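Local coordinates for secreted RxLR effector peptide protein (Phytophthora infestans, PDB 5L7S) that binds the host autophagy protein ATG8CL through a C-terminal motif and stimulates autophagosome formation, co-opting the host autophagy machinery, at residues A[221-232]-A[254-265]. Numbering follows the deposited sequence.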
ATOM      1  N   TRP A 221      -1.471  17.983   4.668  1.00 83.67           N
ATOM      2  CA  TRP A 221      -1.955  18.394   5.990  1.00 81.87           C
ATOM      3  C   TRP A 221      -3.250  19.189   5.895  1.00 83.97           C
ATOM      4  O   TRP A 221      -4.150  19.006   6.710  1.00 86.51           O
ATOM      5  CB  TRP A 221      -0.917  19.252   6.722  1.00 81.19           C
ATOM      6  CG  TRP A 221       0.360  18.553   7.077  1.00 80.04           C
ATOM      7  CD1 TRP A 221       0.532  17.222   7.317  1.00 79.31           C
ATOM      8  CD2 TRP A 221       1.640  19.164   7.263  1.00 79.43           C
ATOM      9  NE1 TRP A 221       1.845  16.959   7.624  1.00 79.94           N
ATOM     10  CE2 TRP A 221       2.547  18.135   7.605  1.00 81.02           C
ATOM     11  CE3 TRP A 221       2.111  20.482   7.170  1.00 78.10           C
ATOM     12  CZ2 TRP A 221       3.905  18.384   7.851  1.00 80.65           C
ATOM     13  CZ3 TRP A 221       3.460  20.729   7.408  1.00 78.56           C
ATOM     14  CH2 TRP A 221       4.342  19.681   7.745  1.00 80.37           C
ATOM     15  N   LEU A 222      -3.327  20.076   4.903  1.00 89.66           N
ATOM     16  CA  LEU A 222      -4.486  20.953   4.722  1.00 91.15           C
ATOM     17  C   LEU A 222      -5.727  20.169   4.309  1.00 91.91           C
ATOM     18  O   LEU A 222      -6.816  20.438   4.814  1.00 92.97           O
ATOM     19  CB  LEU A 222      -4.185  22.042   3.686  1.00 94.67           C
ATOM     20  CG  LEU A 222      -5.124  23.248   3.667  1.00 98.05           C
ATOM     21  CD1 LEU A 222      -4.938  24.086   4.925  1.00100.71           C
ATOM     22  CD2 LEU A 222      -4.884  24.087   2.421  1.00 98.12           C
ATOM     23  N   LYS A 223      -5.557  19.200   3.407  1.00 94.26           N
ATOM     24  CA  LYS A 223      -6.641  18.277   3.034  1.00 95.92           C
ATOM     25  C   LYS A 223      -7.080  17.411   4.217  1.00 94.23           C
ATOM     26  O   LYS A 223      -8.270  17.157   4.389  1.00 96.47           O
ATOM     27  CB  LYS A 223      -6.228  17.376   1.867  1.00 97.45           C
ATOM     28  CG  LYS A 223      -7.355  16.493   1.341  1.00100.92           C
ATOM     29  CD  LYS A 223      -6.905  15.650   0.161  1.00105.05           C
ATOM     30  CE  LYS A 223      -7.943  14.598  -0.191  1.00106.46           C
ATOM     31  NZ  LYS A 223      -7.513  13.779  -1.358  1.00110.32           N
ATOM     32  N   ALA A 224      -6.116  16.967   5.023  1.00 90.88           N
ATOM     33  CA  ALA A 224      -6.401  16.226   6.257  1.00 89.25           C
ATOM     34  C   ALA A 224      -6.879  17.116   7.416  1.00 91.22           C
ATOM     35  O   ALA A 224      -7.176  16.606   8.495  1.00 91.81           O
ATOM     36  CB  ALA A 224      -5.174  15.431   6.680  1.00 89.20           C
ATOM     37  N   ARG A 225      -6.921  18.435   7.199  1.00 95.60           N
ATOM     38  CA  ARG A 225      -7.432  19.412   8.163  1.00 97.75           C
ATOM     39  C   ARG A 225      -6.639  19.408   9.474  1.00 94.79           C
ATOM     40  O   ARG A 225      -7.196  19.646  10.546  1.00 97.49           O
ATOM     41  CB  ARG A 225      -8.934  19.199   8.417  1.00104.91           C
ATOM     42  CG  ARG A 225      -9.788  19.161   7.154  1.00110.39           C
ATOM     43  CD  ARG A 225     -11.263  18.957   7.474  1.00115.34           C
ATOM     44  NE  ARG A 225     -11.836  20.096   8.196  1.00119.10           N
ATOM     45  CZ  ARG A 225     -12.192  21.263   7.650  1.00120.71           C
ATOM     46  NH1 ARG A 225     -12.045  21.496   6.341  1.00120.60           N
ATOM     47  NH2 ARG A 225     -12.701  22.218   8.429  1.00119.91           N
ATOM     48  N   GLU A 226      -5.333  19.162   9.373  1.00 92.26           N
ATOM     49  CA  GLU A 226      -4.467  19.071  10.547  1.00 94.26           C
ATOM     50  C   GLU A 226      -4.319  20.458  11.165  1.00 93.55           C
ATOM     51  O   GLU A 226      -4.155  21.441  10.445  1.00 95.62           O
ATOM     52  CB  GLU A 226      -3.081  18.528  10.176  1.00 96.12           C
ATOM     53  CG  GLU A 226      -3.062  17.122   9.580  1.00 99.50           C
ATOM     54  CD  GLU A 226      -3.249  16.006  10.597  1.00101.50           C
ATOM     55  OE1 GLU A 226      -3.604  16.268  11.767  1.00105.38           O
ATOM     56  OE2 GLU A 226      -3.039  14.839  10.213  1.00105.09           O
ATOM     57  N   THR A 227      -4.388  20.531  12.493  1.00 92.59           N
ATOM     58  CA  THR A 227      -4.277  21.808  13.200  1.00 91.66           C
ATOM     59  C   THR A 227      -2.825  22.299  13.199  1.00 89.25           C
ATOM     60  O   THR A 227      -1.903  21.481  13.121  1.00 85.93           O
ATOM     61  CB  THR A 227      -4.746  21.701  14.668  1.00 91.36           C
ATOM     62  OG1 THR A 227      -3.971  20.712  15.359  1.00 90.26           O
ATOM     63  CG2 THR A 227      -6.217  21.337  14.739  1.00 91.15           C
ATOM     64  N   PRO A 228      -2.617  23.631  13.293  1.00 87.05           N
ATOM     65  CA  PRO A 228      -1.266  24.161  13.507  1.00 87.02           C
ATOM     66  C   PRO A 228      -0.548  23.514  14.695  1.00 89.86           C
ATOM     67  O   PRO A 228       0.666  23.297  14.628  1.00 92.79           O
ATOM     68  CB  PRO A 228      -1.509  25.652  13.763  1.00 84.36           C
ATOM     69  CG  PRO A 228      -2.755  25.958  13.012  1.00 83.75           C
ATOM     70  CD  PRO A 228      -3.595  24.712  13.064  1.00 85.01           C
ATOM     71  N   GLU A 229      -1.299  23.197  15.752  1.00 93.58           N
ATOM     72  CA  GLU A 229      -0.745  22.562  16.948  1.00 95.43           C
ATOM     73  C   GLU A 229      -0.228  21.152  16.655  1.00 92.78           C
ATOM     74  O   GLU A 229       0.852  20.781  17.120  1.00 88.27           O
ATOM     75  CB  GLU A 229      -1.775  22.527  18.089  1.00 99.94           C
ATOM     76  CG  GLU A 229      -2.089  23.887  18.716  1.00101.09           C
ATOM     77  CD  GLU A 229      -3.271  24.616  18.088  1.00103.66           C
ATOM     78  OE1 GLU A 229      -3.711  24.249  16.975  1.00103.42           O
ATOM     79  OE2 GLU A 229      -3.762  25.580  18.715  1.00108.33           O
ATOM     80  N   GLU A 230      -0.989  20.378  15.882  1.00 92.55           N
ATOM     81  CA  GLU A 230      -0.554  19.032  15.499  1.00 95.31           C
ATOM     82  C   GLU A 230       0.729  19.093  14.657  1.00 93.43           C
ATOM     83  O   GLU A 230       1.682  18.368  14.941  1.00 89.82           O
ATOM     84  CB  GLU A 230      -1.671  18.268  14.767  1.00 97.12           C
ATOM     85  CG  GLU A 230      -1.385  16.790  14.487  1.00101.84           C
ATOM     86  CD  GLU A 230      -1.449  15.893  15.718  1.00104.13           C
ATOM     87  OE1 GLU A 230      -2.360  15.042  15.783  1.00107.19           O
ATOM     88  OE2 GLU A 230      -0.582  16.012  16.613  1.00106.44           O
ATOM     89  N   VAL A 231       0.767  19.985  13.665  1.00 90.57           N
ATOM     90  CA  VAL A 231       1.937  20.117  12.783  1.00 87.34           C
ATOM     91  C   VAL A 231       3.172  20.557  13.579  1.00 88.17           C
ATOM     92  O   VAL A 231       4.262  20.006  13.393  1.00 84.32           O
ATOM     93  CB  VAL A 231       1.674  21.082  11.602  1.00 86.80           C
ATOM     94  CG1 VAL A 231       2.936  21.278  10.762  1.00 88.15           C
ATOM     95  CG2 VAL A 231       0.552  20.553  10.719  1.00 86.33           C
ATOM     96  N   PHE A 232       2.991  21.539  14.463  1.00 89.17           N
ATOM     97  CA  PHE A 232       4.030  21.953  15.422  1.00 91.63           C
ATOM     98  C   PHE A 232       4.591  20.752  16.196  1.00 92.14           C
ATOM     99  O   PHE A 232       5.792  20.695  16.472  1.00 90.26           O
ATOM    100  CB  PHE A 232       3.459  22.985  16.408  1.00 92.74           C
ATOM    101  CG  PHE A 232       4.489  23.634  17.294  1.00 94.15           C
ATOM    102  CD1 PHE A 232       4.939  23.003  18.454  1.00 95.07           C
ATOM    103  CD2 PHE A 232       4.989  24.895  16.990  1.00 96.25           C
ATOM    104  CE1 PHE A 232       5.880  23.609  19.277  1.00 97.50           C
ATOM    105  CE2 PHE A 232       5.929  25.506  17.809  1.00 97.80           C
ATOM    106  CZ  PHE A 232       6.375  24.863  18.954  1.00 96.98           C
ATOM    107  N   TRP A 254       6.231  25.934   9.077  1.00 85.58           N
ATOM    108  CA  TRP A 254       5.118  25.860  10.026  1.00 85.35           C
ATOM    109  C   TRP A 254       4.266  27.130  10.005  1.00 83.47           C
ATOM    110  O   TRP A 254       3.036  27.057   9.976  1.00 84.68           O
ATOM    111  CB  TRP A 254       5.600  25.587  11.457  1.00 87.21           C
ATOM    112  CG  TRP A 254       4.456  25.595  12.417  1.00 87.69           C
ATOM    113  CD1 TRP A 254       3.397  24.740  12.422  1.00 87.44           C
ATOM    114  CD2 TRP A 254       4.218  26.536  13.465  1.00 87.50           C
ATOM    115  NE1 TRP A 254       2.523  25.074  13.421  1.00 88.76           N
ATOM    116  CE2 TRP A 254       3.001  26.174  14.079  1.00 89.16           C
ATOM    117  CE3 TRP A 254       4.923  27.643  13.957  1.00 90.36           C
ATOM    118  CZ2 TRP A 254       2.469  26.877  15.166  1.00 91.78           C
ATOM    119  CZ3 TRP A 254       4.394  28.345  15.038  1.00 92.67           C
ATOM    120  CH2 TRP A 254       3.176  27.957  15.630  1.00 93.42           C
ATOM    121  N   LEU A 255       4.928  28.282  10.019  1.00 81.01           N
ATOM    122  CA  LEU A 255       4.240  29.569   9.964  1.00 82.00           C
ATOM    123  C   LEU A 255       3.448  29.740   8.668  1.00 82.03           C
ATOM    124  O   LEU A 255       2.341  30.287   8.695  1.00 85.21           O
ATOM    125  CB  LEU A 255       5.236  30.718  10.130  1.00 84.15           C
ATOM    126  CG  LEU A 255       5.896  30.815  11.512  1.00 84.27           C
ATOM    127  CD1 LEU A 255       7.145  31.688  11.485  1.00 84.39           C
ATOM    128  CD2 LEU A 255       4.906  31.326  12.548  1.00 84.24           C
ATOM    129  N   ARG A 256       4.009  29.268   7.552  1.00 80.34           N
ATOM    130  CA  ARG A 256       3.318  29.308   6.256  1.00 80.42           C
ATOM    131  C   ARG A 256       2.111  28.378   6.215  1.00 82.06           C
ATOM    132  O   ARG A 256       1.063  28.754   5.683  1.00 81.01           O
ATOM    133  CB  ARG A 256       4.266  28.973   5.096  1.00 79.51           C
ATOM    134  CG  ARG A 256       5.327  30.025   4.805  1.00 81.69           C
ATOM    135  CD  ARG A 256       4.735  31.381   4.444  1.00 82.22           C
ATOM    136  NE  ARG A 256       5.746  32.313   3.941  1.00 83.20           N
ATOM    137  CZ  ARG A 256       5.581  33.634   3.816  1.00 83.16           C
ATOM    138  NH1 ARG A 256       4.435  34.228   4.150  1.00 85.93           N
ATOM    139  NH2 ARG A 256       6.580  34.377   3.353  1.00 82.38           N
ATOM    140  N   TYR A 257       2.248  27.172   6.767  1.00 82.53           N
ATOM    141  CA  TYR A 257       1.091  26.288   6.912  1.00 84.08           C
ATOM    142  C   TYR A 257       0.022  26.947   7.774  1.00 83.07           C
ATOM    143  O   TYR A 257      -1.152  26.943   7.412  1.00 82.77           O
ATOM    144  CB  TYR A 257       1.455  24.929   7.519  1.00 87.38           C
ATOM    145  CG  TYR A 257       0.227  24.057   7.661  1.00 87.65           C
ATOM    146  CD1 TYR A 257      -0.339  23.444   6.545  1.00 87.32           C
ATOM    147  CD2 TYR A 257      -0.408  23.898   8.894  1.00 87.79           C
ATOM    148  CE1 TYR A 257      -1.484  22.675   6.654  1.00 88.31           C
ATOM    149  CE2 TYR A 257      -1.555  23.127   9.013  1.00 87.36           C
ATOM    150  CZ  TYR A 257      -2.085  22.517   7.889  1.00 88.07           C
ATOM    151  OH  TYR A 257      -3.218  21.750   7.986  1.00 94.72           O
ATOM    152  N   THR A 258       0.441  27.502   8.910  1.00 83.73           N
ATOM    153  CA  THR A 258      -0.475  28.142   9.854  1.00 84.42           C
ATOM    154  C   THR A 258      -1.294  29.264   9.212  1.00 87.03           C
ATOM    155  O   THR A 258      -2.490  29.377   9.488  1.00 90.81           O
ATOM    156  CB  THR A 258       0.273  28.680  11.094  1.00 85.40           C
ATOM    157  OG1 THR A 258       0.996  27.611  11.720  1.00 86.85           O
ATOM    158  CG2 THR A 258      -0.696  29.276  12.109  1.00 85.39           C
ATOM    159  N   GLN A 259      -0.672  30.076   8.357  1.00 90.38           N
ATOM    160  CA  GLN A 259      -1.408  31.157   7.678  1.00 94.76           C
ATOM    161  C   GLN A 259      -2.381  30.607   6.625  1.00 94.43           C
ATOM    162  O   GLN A 259      -3.464  31.165   6.438  1.00 96.50           O
ATOM    163  CB  GLN A 259      -0.469  32.239   7.104  1.00 94.19           C
ATOM    164  CG  GLN A 259       0.160  31.974   5.742  1.00 92.53           C
ATOM    165  CD  GLN A 259       0.906  33.184   5.216  1.00 89.67           C
ATOM    166  OE1 GLN A 259       2.047  33.439   5.598  1.00 92.45           O
ATOM    167  NE2 GLN A 259       0.264  33.937   4.338  1.00 88.36           N
ATOM    168  N   THR A 260      -1.993  29.520   5.953  1.00 95.45           N
ATOM    169  CA  THR A 260      -2.893  28.799   5.044  1.00 94.81           C
ATOM    170  C   THR A 260      -4.109  28.270   5.804  1.00 94.87           C
ATOM    171  O   THR A 260      -5.243  28.441   5.358  1.00 97.28           O
ATOM    172  CB  THR A 260      -2.191  27.611   4.345  1.00 94.44           C
ATOM    173  OG1 THR A 260      -0.940  28.036   3.792  1.00 92.23           O
ATOM    174  CG2 THR A 260      -3.063  27.042   3.230  1.00 95.16           C
ATOM    175  N   TYR A 261      -3.859  27.648   6.955  1.00 96.24           N
ATOM    176  CA  TYR A 261      -4.921  27.138   7.830  1.00 98.42           C
ATOM    177  C   TYR A 261      -5.876  28.262   8.229  1.00 98.16           C
ATOM    178  O   TYR A 261      -7.091  28.138   8.074  1.00 98.18           O
ATOM    179  CB  TYR A 261      -4.313  26.488   9.077  1.00 99.60           C
ATOM    180  CG  TYR A 261      -5.280  25.681   9.910  1.00103.71           C
ATOM    181  CD1 TYR A 261      -5.508  24.329   9.637  1.00105.34           C
ATOM    182  CD2 TYR A 261      -5.948  26.256  10.991  1.00105.98           C
ATOM    183  CE1 TYR A 261      -6.390  23.579  10.407  1.00107.32           C
ATOM    184  CE2 TYR A 261      -6.829  25.514  11.768  1.00109.85           C
ATOM    185  CZ  TYR A 261      -7.047  24.178  11.472  1.00111.06           C
ATOM    186  OH  TYR A 261      -7.918  23.445  12.241  1.00113.52           O
ATOM    187  N   ARG A 262      -5.303  29.358   8.720  1.00101.03           N
ATOM    188  CA  ARG A 262      -6.049  30.573   9.047  1.00105.22           C
ATOM    189  C   ARG A 262      -6.844  31.096   7.845  1.00108.11           C
ATOM    190  O   ARG A 262      -7.974  31.535   8.003  1.00110.29           O
ATOM    191  CB  ARG A 262      -5.087  31.654   9.555  1.00109.37           C
ATOM    192  CG  ARG A 262      -5.739  32.945  10.026  1.00114.41           C
ATOM    193  CD  ARG A 262      -4.694  33.899  10.583  1.00119.03           C
ATOM    194  NE  ARG A 262      -5.286  35.077  11.222  1.00123.81           N
ATOM    195  CZ  ARG A 262      -5.875  35.097  12.423  1.00126.70           C
ATOM    196  NH1 ARG A 262      -5.989  33.993  13.162  1.00128.06           N
ATOM    197  NH2 ARG A 262      -6.368  36.242  12.890  1.00127.08           N
ATOM    198  N   ASP A 263      -6.255  31.047   6.652  1.00110.88           N
ATOM    199  CA  ASP A 263      -6.931  31.507   5.432  1.00112.72           C
ATOM    200  C   ASP A 263      -8.083  30.595   4.987  1.00110.91           C
ATOM    201  O   ASP A 263      -9.162  31.087   4.657  1.00112.42           O
ATOM    202  CB  ASP A 263      -5.926  31.664   4.280  1.00115.42           C
ATOM    203  CG  ASP A 263      -6.513  32.404   3.077  1.00118.41           C
ATOM    204  OD1 ASP A 263      -7.081  33.502   3.267  1.00117.30           O
ATOM    205  OD2 ASP A 263      -6.400  31.893   1.939  1.00117.76           O
ATOM    206  N   LYS A 264      -7.856  29.281   4.989  1.00112.54           N
ATOM    207  CA  LYS A 264      -8.783  28.314   4.368  1.00113.42           C
ATOM    208  C   LYS A 264      -9.744  27.570   5.306  1.00113.25           C
ATOM    209  O   LYS A 264     -10.768  27.067   4.839  1.00110.08           O
ATOM    210  CB  LYS A 264      -7.985  27.266   3.582  1.00114.56           C
ATOM    211  CG  LYS A 264      -7.117  27.816   2.462  1.00115.56           C
ATOM    212  CD  LYS A 264      -7.948  28.457   1.367  1.00115.51           C
ATOM    213  CE  LYS A 264      -7.115  28.718   0.127  1.00117.28           C
ATOM    214  NZ  LYS A 264      -7.777  29.710  -0.757  1.00120.23           N
ATOM    215  N   ILE A 265      -9.424  27.476   6.599  1.00111.57           N
ATOM    216  CA  ILE A 265     -10.149  26.566   7.500  1.00110.34           C
ATOM    217  C   ILE A 265     -10.772  27.224   8.737  1.00114.90           C
ATOM    218  O   ILE A 265     -11.956  27.008   8.993  1.00118.94           O
ATOM    219  CB  ILE A 265      -9.257  25.366   7.898  1.00109.18           C
ATOM    220  CG1 ILE A 265      -8.926  24.552   6.637  1.00109.26           C
ATOM    221  CG2 ILE A 265      -9.939  24.497   8.959  1.00109.39           C
ATOM    222  CD1 ILE A 265      -8.116  23.294   6.865  1.00110.31           C
TER
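Tyr-257 reaches across from helix 249-266 and gives its hydroxyl OH to the backbone O of Glu-226, 2.6 Å away, in the loop between helices 212-223 and 228-235. The ring projects from the helix toward the loop, CG lying trans to the backbone N (chi1 179°); the edge of the Trp-221 indole meets one face in a T-shaped stack, while Val-231 CG2 packs against CE2. One turn on, Tyr-261 faces the start of helix 228-235, where Pro-228 CD sits over the ring centre in a CH-pi contact 3.5 Å from the centroid. At the other end Trp-254 NE1 donates to Pro-228 O over 2.8 Å, and Phe-232 turns its ring edge onto the indole face, the planes at 73°. Leu-222 fits as a knob among Tyr-257, Thr-260, Lys-264 and Ile-265, its CD1 3.8 Å from Ile-265 CD1.

A Schellman motif at Arg-225 ends helix 212-223, and Thr-227 OG1 caps helix 228-235 by accepting from Glu-230 N. Further out, Glu-203 OE1 is hydrogen-bonded to Trp-221 NE1 and Phe-278 stacks edge-to-face on Phe-232.

Segment 228-232 runs nearly antiparallel to 254-265, within the region assigned to WY-domain 5. Aromatic side chains thus supply much of the packing and both cross-contact donors: the indole joins Phe-232 N on Pro-228 O from the opposite face, and the phenol engages a loop carbonyl, tying this backbone to the packed rings.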